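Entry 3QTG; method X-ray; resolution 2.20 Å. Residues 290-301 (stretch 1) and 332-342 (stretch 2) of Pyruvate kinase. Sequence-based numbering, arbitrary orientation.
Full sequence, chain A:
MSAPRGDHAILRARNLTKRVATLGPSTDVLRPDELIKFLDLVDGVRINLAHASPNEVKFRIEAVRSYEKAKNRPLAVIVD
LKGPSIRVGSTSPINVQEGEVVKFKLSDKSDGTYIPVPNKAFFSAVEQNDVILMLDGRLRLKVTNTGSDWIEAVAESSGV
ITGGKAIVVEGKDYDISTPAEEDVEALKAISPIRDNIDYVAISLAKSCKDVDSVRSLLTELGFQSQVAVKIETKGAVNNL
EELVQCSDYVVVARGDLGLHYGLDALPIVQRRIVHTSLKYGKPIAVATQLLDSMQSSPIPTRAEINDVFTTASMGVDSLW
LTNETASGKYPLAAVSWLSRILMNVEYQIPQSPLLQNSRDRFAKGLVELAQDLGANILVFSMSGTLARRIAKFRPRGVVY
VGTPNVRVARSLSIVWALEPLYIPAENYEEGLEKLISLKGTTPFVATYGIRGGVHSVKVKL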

# COMPACT_ATOMS: atom_id res chain seq x y z
N LEU A 290 -34.44 -7.61 -14.07
CA LEU A 290 -33.36 -8.55 -13.84
C LEU A 290 -33.54 -9.80 -14.69
O LEU A 290 -32.60 -10.24 -15.35
N LEU A 291 -34.74 -10.38 -14.64
CA LEU A 291 -35.05 -11.61 -15.38
C LEU A 291 -36.33 -11.39 -16.18
O LEU A 291 -37.22 -12.25 -16.24
N ASP A 292 -36.39 -10.23 -16.83
CA ASP A 292 -37.60 -9.77 -17.48
C ASP A 292 -38.18 -10.72 -18.55
O ASP A 292 -39.39 -10.92 -18.59
N SER A 293 -37.32 -11.31 -19.39
CA SER A 293 -37.79 -12.24 -20.41
C SER A 293 -38.57 -13.41 -19.80
O SER A 293 -39.35 -14.08 -20.49
N MET A 294 -38.38 -13.65 -18.51
CA MET A 294 -38.97 -14.82 -17.85
C MET A 294 -40.46 -14.70 -17.54
O MET A 294 -41.07 -15.66 -17.05
N GLN A 295 -41.04 -13.54 -17.83
CA GLN A 295 -42.50 -13.38 -17.81
C GLN A 295 -43.15 -14.32 -18.84
O GLN A 295 -44.28 -14.78 -18.62
N SER A 296 -42.42 -14.62 -19.91
CA SER A 296 -42.91 -15.44 -21.02
C SER A 296 -42.15 -16.74 -21.22
O SER A 296 -42.55 -17.56 -22.03
N SER A 297 -41.05 -16.92 -20.51
CA SER A 297 -40.17 -18.06 -20.76
C SER A 297 -39.72 -18.63 -19.43
O SER A 297 -39.52 -17.87 -18.48
N PRO A 298 -39.60 -19.97 -19.32
CA PRO A 298 -39.13 -20.56 -18.07
C PRO A 298 -37.60 -20.55 -17.93
O PRO A 298 -37.06 -21.01 -16.91
N ILE A 299 -36.91 -20.05 -18.96
CA ILE A 299 -35.45 -19.90 -18.95
C ILE A 299 -35.10 -18.45 -19.31
O ILE A 299 -35.71 -17.87 -20.20
N PRO A 300 -34.11 -17.85 -18.61
CA PRO A 300 -33.75 -16.50 -19.03
C PRO A 300 -32.78 -16.53 -20.23
O PRO A 300 -32.24 -17.59 -20.58
N THR A 301 -32.60 -15.37 -20.86
CA THR A 301 -31.59 -15.21 -21.90
C THR A 301 -30.20 -15.18 -21.25
O THR A 301 -30.07 -14.87 -20.06
N LEU A 332 -42.10 -19.37 -10.22
CA LEU A 332 -41.17 -20.33 -9.61
C LEU A 332 -39.86 -20.47 -10.38
O LEU A 332 -38.81 -20.51 -9.77
N ALA A 333 -39.91 -20.58 -11.70
CA ALA A 333 -38.69 -20.66 -12.50
C ALA A 333 -37.84 -19.41 -12.30
O ALA A 333 -36.62 -19.49 -12.27
N ALA A 334 -38.50 -18.26 -12.15
CA ALA A 334 -37.83 -16.97 -11.99
C ALA A 334 -37.00 -16.90 -10.71
O ALA A 334 -35.82 -16.57 -10.79
N VAL A 335 -37.58 -17.26 -9.56
CA VAL A 335 -36.82 -17.30 -8.30
C VAL A 335 -35.79 -18.41 -8.26
O VAL A 335 -34.74 -18.29 -7.60
N SER A 336 -36.09 -19.50 -8.96
CA SER A 336 -35.20 -20.64 -9.02
C SER A 336 -33.94 -20.27 -9.80
O SER A 336 -32.83 -20.52 -9.34
N TRP A 337 -34.11 -19.62 -10.96
CA TRP A 337 -32.98 -19.12 -11.74
C TRP A 337 -32.18 -18.00 -11.06
O TRP A 337 -30.95 -17.97 -11.18
N LEU A 338 -32.87 -17.10 -10.36
CA LEU A 338 -32.19 -16.08 -9.54
C LEU A 338 -31.18 -16.69 -8.55
O LEU A 338 -29.99 -16.32 -8.52
N SER A 339 -31.67 -17.64 -7.76
CA SER A 339 -30.92 -18.31 -6.71
C SER A 339 -29.76 -19.14 -7.25
O SER A 339 -28.66 -19.15 -6.69
N ARG A 340 -30.03 -19.83 -8.36
CA ARG A 340 -29.03 -20.64 -9.06
C ARG A 340 -27.86 -19.77 -9.57
O ARG A 340 -26.70 -20.11 -9.36
N ILE A 341 -28.17 -18.66 -10.24
CA ILE A 341 -27.14 -17.71 -10.72
C ILE A 341 -26.27 -17.18 -9.58
O ILE A 341 -25.06 -17.06 -9.73
N LEU A 342 -26.91 -16.86 -8.46
CA LEU A 342 -26.21 -16.30 -7.30
C LEU A 342 -25.20 -17.28 -6.70
O LEU A 342 -24.12 -16.88 -6.25

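What forms the apolar centre of the contact? It is Trp337, whose CA-to-CB bond points from the helix toward the loop and which gives up more surface to the other stretch than any other residue here. Its chi1 of -91° lies between wells, and with chi2 at 101° the indole lies against the loop's Ile299-Pro300 segment. Pro300, with a C-gamma endo pucker, sets CD over one face of the ring: CD lies 3.5 Å from Trp337 CD2 and 3.5 Å from the centroid of the five-membered ring, only 9° off its normal. This is a CH-pi contact, favoured because the CD of a proline, next to the ring nitrogen, carries slightly polarised hydrogens that suit an electron-rich indole. Ile299, in the m, m rotamer, approaches the indole obliquely, with CD1 3.8 Å from Trp337 NE1 and CG2 3.9 Å from Trp337 CZ2.

How does Met294 join this centre to the Ala333-Ala334 part of the helix? Its CA-to-CB bond points toward the helix, and the m, t, p conformation places the terminal methyl among three helical residues. Met294 CE is 3.7 Å from Trp337 CD1, 3.7 Å from Ala333 CB and 3.6 Å from Ala334 N. The sulfur also comes near the indole, SD lying 5.1 Å from the centroid of the five-membered ring in an oblique approach, and it reaches Ala334 CB at 4.4 Å. Met294 CE also comes to 3.5 Å from Ala333 O, so the methyl lies against the backbone as well as the side chains.

What carries the apolar packing further along the helix? Leu291 does, in the m, t rotamer, its CA-to-CB bond pointing toward the helix and its side chain buried. Its CD1 rests 3.3 Å from Ala334 O and 4.0 Å from Leu338 CB, while its CD2 meets Ile341 CD1 at 4.3 Å. Leu338 adopts t, p and presents its CB sideways; Ile341, in m, t, has its CA-to-CB bond pointing toward the loop. Ala334, Leu338 and Ile341 thus follow one another at helical spacings of four and three residues, and Leu291 spans all three. The carbonyl next to Leu291 CD1 is already engaged within the helix, where Leu338 N donates to Ala334 O at 3.0 Å.

Where does the packing give way to polar groups? It does so around Pro298, an exposed residue whose CA-to-CB bond points sideways to the helix, with CB 4.4 Å from Ala333 CB. Its carbonyl turns to the helix instead: Pro298 O is 3.5 Å from Ala333 CB and 3.5 Å from Trp337 NE1. No hydrogen bond crosses between the stretches; the direct contact is largely apolar. The loop keeps its polar bonding to itself here, Ser297 OG, in the t rotamer, donating to Ile299 O at 2.9 Å. Beyond this edge Thr301 is out of the helix's reach and serves as an N-cap for the helix that follows.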

# COMPACT_ATOMS: atom_id res chain seq x y z
CB LEU A 290 -33.22 -8.87 -12.34
CG LEU A 290 -32.75 -7.70 -11.47
CD1 LEU A 290 -33.09 -7.95 -10.03
CD2 LEU A 290 -31.25 -7.35 -11.65
CB LEU A 291 -35.17 -12.80 -14.42
CG LEU A 291 -33.92 -13.17 -13.60
CD1 LEU A 291 -34.22 -14.24 -12.56
CD2 LEU A 291 -32.77 -13.62 -14.51
CB ASP A 292 -37.39 -8.37 -18.04
CG ASP A 292 -38.60 -7.50 -17.84
OD1 ASP A 292 -39.09 -7.40 -16.69
OD2 ASP A 292 -39.08 -6.92 -18.85
CB SER A 293 -36.63 -12.76 -21.26
OG SER A 293 -35.93 -13.79 -20.57
CB MET A 294 -38.18 -15.18 -16.59
CG MET A 294 -36.80 -15.73 -16.89
SD MET A 294 -36.09 -16.54 -15.46
CE MET A 294 -37.00 -18.09 -15.45
CB GLN A 295 -42.89 -11.92 -18.11
CG GLN A 295 -42.45 -10.93 -17.05
CD GLN A 295 -42.91 -9.52 -17.36
OE1 GLN A 295 -44.09 -9.20 -17.22
NE2 GLN A 295 -41.98 -8.67 -17.77
CB SER A 296 -42.85 -14.65 -22.32
OG SER A 296 -43.74 -13.57 -22.26
CB SER A 297 -38.96 -17.63 -21.58
OG SER A 297 -38.05 -18.71 -21.74
CB PRO A 298 -39.66 -22.01 -18.16
CG PRO A 298 -39.66 -22.31 -19.64
CD PRO A 298 -39.91 -21.00 -20.35
CB ILE A 299 -34.75 -20.85 -19.97
CG1 ILE A 299 -35.34 -22.27 -19.95
CG2 ILE A 299 -33.23 -20.87 -19.76
CD1 ILE A 299 -35.15 -23.04 -18.65
CB PRO A 300 -33.06 -15.94 -17.78
CG PRO A 300 -32.39 -17.13 -17.19
CD PRO A 300 -33.31 -18.29 -17.45
CB THR A 301 -31.80 -13.92 -22.69
OG1 THR A 301 -31.31 -12.81 -21.93
CG2 THR A 301 -33.32 -13.70 -23.07
CB LEU A 332 -41.82 -21.71 -9.41
CG LEU A 332 -40.90 -22.81 -8.85
CD1 LEU A 332 -40.33 -22.48 -7.47
CD2 LEU A 332 -41.60 -24.18 -8.81
CB ALA A 333 -39.02 -20.83 -13.97
CB ALA A 334 -38.84 -15.83 -12.07
CB VAL A 335 -37.72 -17.33 -7.03
CG1 VAL A 335 -38.58 -16.06 -6.94
CG2 VAL A 335 -38.58 -18.60 -6.94
CB SER A 336 -35.92 -21.84 -9.64
OG SER A 336 -35.08 -22.99 -9.65
CB TRP A 337 -33.43 -18.69 -13.13
CG TRP A 337 -33.35 -19.80 -14.11
CD1 TRP A 337 -34.38 -20.59 -14.56
CD2 TRP A 337 -32.16 -20.28 -14.75
NE1 TRP A 337 -33.90 -21.51 -15.45
CE2 TRP A 337 -32.55 -21.35 -15.59
CE3 TRP A 337 -30.81 -19.90 -14.71
CZ2 TRP A 337 -31.63 -22.06 -16.38
CZ3 TRP A 337 -29.90 -20.60 -15.50
CH2 TRP A 337 -30.31 -21.67 -16.32
CB LEU A 338 -33.20 -15.22 -8.77
CG LEU A 338 -32.53 -14.07 -8.01
CD1 LEU A 338 -31.63 -13.20 -8.94
CD2 LEU A 338 -33.56 -13.20 -7.27
CB SER A 339 -31.89 -19.19 -5.91
OG SER A 339 -31.34 -19.56 -4.68
CB ARG A 340 -29.71 -21.36 -10.22
CG ARG A 340 -28.86 -22.39 -10.91
CD ARG A 340 -29.58 -22.94 -12.15
NE ARG A 340 -31.03 -23.05 -11.97
CZ ARG A 340 -31.82 -23.86 -12.67
NH1 ARG A 340 -31.29 -24.65 -13.61
NH2 ARG A 340 -33.14 -23.90 -12.43
CB ILE A 341 -27.73 -16.50 -11.50
CG1 ILE A 341 -28.41 -16.97 -12.80
CG2 ILE A 341 -26.62 -15.43 -11.79
CD1 ILE A 341 -29.41 -15.98 -13.40
CB LEU A 342 -27.21 -15.81 -6.24
CG LEU A 342 -28.09 -14.62 -6.66
CD1 LEU A 342 -29.04 -14.15 -5.55
CD2 LEU A 342 -27.24 -13.48 -7.17